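Local coordinates for YusO protein (Bacillus subtilis, PDB 1S3J) that represses the multidrug resistance operon mdtRP by binding directly to its promoter region as a homodimer of the MarR family, at the interface of chains A and B. Sequence-based numbering; all coordinates share one arbitrary frame. Chains: chain A/B, YusO protein.

The interface of chains A and B. Residues chain A 116, 131, 135; chain B 11, 14-15, 18.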
# COMPACT_ATOMS: atom_id res chain seq x y z
N MSE A 116 14.53 -3.26 3.13
CA MSE A 116 13.99 -3.04 4.48
C MSE A 116 15.10 -2.93 5.50
O MSE A 116 15.07 -2.07 6.36
CB MSE A 116 13.04 -4.18 4.88
CG MSE A 116 12.30 -3.94 6.20
SE MSE A 116 11.23 -2.30 6.20
CE MSE A 116 10.59 -2.32 4.41
N ALA A 131 10.44 -4.08 17.62
CA ALA A 131 9.78 -4.03 16.30
C ALA A 131 9.37 -5.42 15.84
O ALA A 131 8.34 -5.57 15.22
CB ALA A 131 10.67 -3.35 15.22
N THR A 135 5.30 -5.90 15.22
CA THR A 135 4.83 -6.22 13.88
C THR A 135 4.21 -7.62 13.81
O THR A 135 3.18 -7.79 13.14
CB THR A 135 5.93 -6.13 12.84
OG1 THR A 135 7.08 -6.84 13.29
CG2 THR A 135 6.37 -4.68 12.61
N ILE B 11 10.46 -9.33 10.57
CA ILE B 11 9.84 -8.01 10.53
C ILE B 11 9.31 -7.75 9.13
O ILE B 11 8.17 -7.33 8.98
CB ILE B 11 10.85 -6.93 10.94
CG1 ILE B 11 11.01 -6.92 12.47
CG2 ILE B 11 10.41 -5.55 10.43
CD1 ILE B 11 12.30 -6.36 12.95
N SER B 14 6.18 -9.80 8.49
CA SER B 14 5.04 -9.22 9.21
C SER B 14 4.56 -7.93 8.51
O SER B 14 3.35 -7.73 8.35
CB SER B 14 5.39 -8.96 10.67
OG SER B 14 5.90 -10.12 11.29
N LEU B 15 5.49 -7.08 8.07
CA LEU B 15 5.12 -5.84 7.39
C LEU B 15 4.44 -6.13 6.07
O LEU B 15 3.46 -5.46 5.72
CB LEU B 15 6.34 -4.94 7.15
CG LEU B 15 6.95 -4.37 8.43
CD1 LEU B 15 8.26 -3.64 8.16
CD2 LEU B 15 5.98 -3.45 9.13
N LEU B 18 0.95 -7.22 6.75
CA LEU B 18 0.16 -6.11 7.24
C LEU B 18 -0.24 -5.21 6.06
O LEU B 18 -1.41 -4.95 5.85
CB LEU B 18 0.91 -5.31 8.30
CG LEU B 18 0.89 -5.85 9.75
CD1 LEU B 18 1.92 -5.15 10.59
CD2 LEU B 18 -0.46 -5.69 10.37
O HOH W 1 7.96 -9.74 13.03
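A:Thr135 meets B:Ser14 and B:Leu15 where the C-terminal helix 125-143 of one subunit packs on the N-terminal helix 4-33 of the other, in the helical dimerisation region typical of MarR-family repressors. B:Ser14 CB comes up against the flank of A:Thr135 CB, at 3.6 Å, and the same B:Ser14 CB lies 3.5 Å from the backbone O of A:Thr135. The two branches of the threonine divide the work. Its methyl CG2 touches the CD2 branch of B:Leu15 at 3.7 Å, the side chains meeting at a slant. The other leucine branch, CD1, reaches the selenium SE of selenomethionine A:Met116 at 3.8 Å, so B:Leu15 bridges two helices of chain A, 99-120 and 125-143. The A:Met116 chain starts with CG anti to the backbone N (chi1 -173°), then bends at both later torsions, bringing selenium to the leucine tip. Polar linkage across the patch runs through water 1, which is 3.0 Å from A:Thr135 OG1 and 2.7 Å from B:Ser14 OG. Behind this first shell, A:Thr135 OG1 sits between its own N and carbonyl carbon (chi1 49°) and donates to A:Ala131 O one helical turn earlier, at 2.6 Å. The hydroxyl approaches tilted 19° out of the carbonyl plane; this bond probably helps hold the threonine rotation, leaving the flank of CG2 against B:Leu15 CD2. Alongside, B:Ile11 places CG1 4.0 Å from A:Thr135 OG1, flanking the hydroxyl with an apolar group.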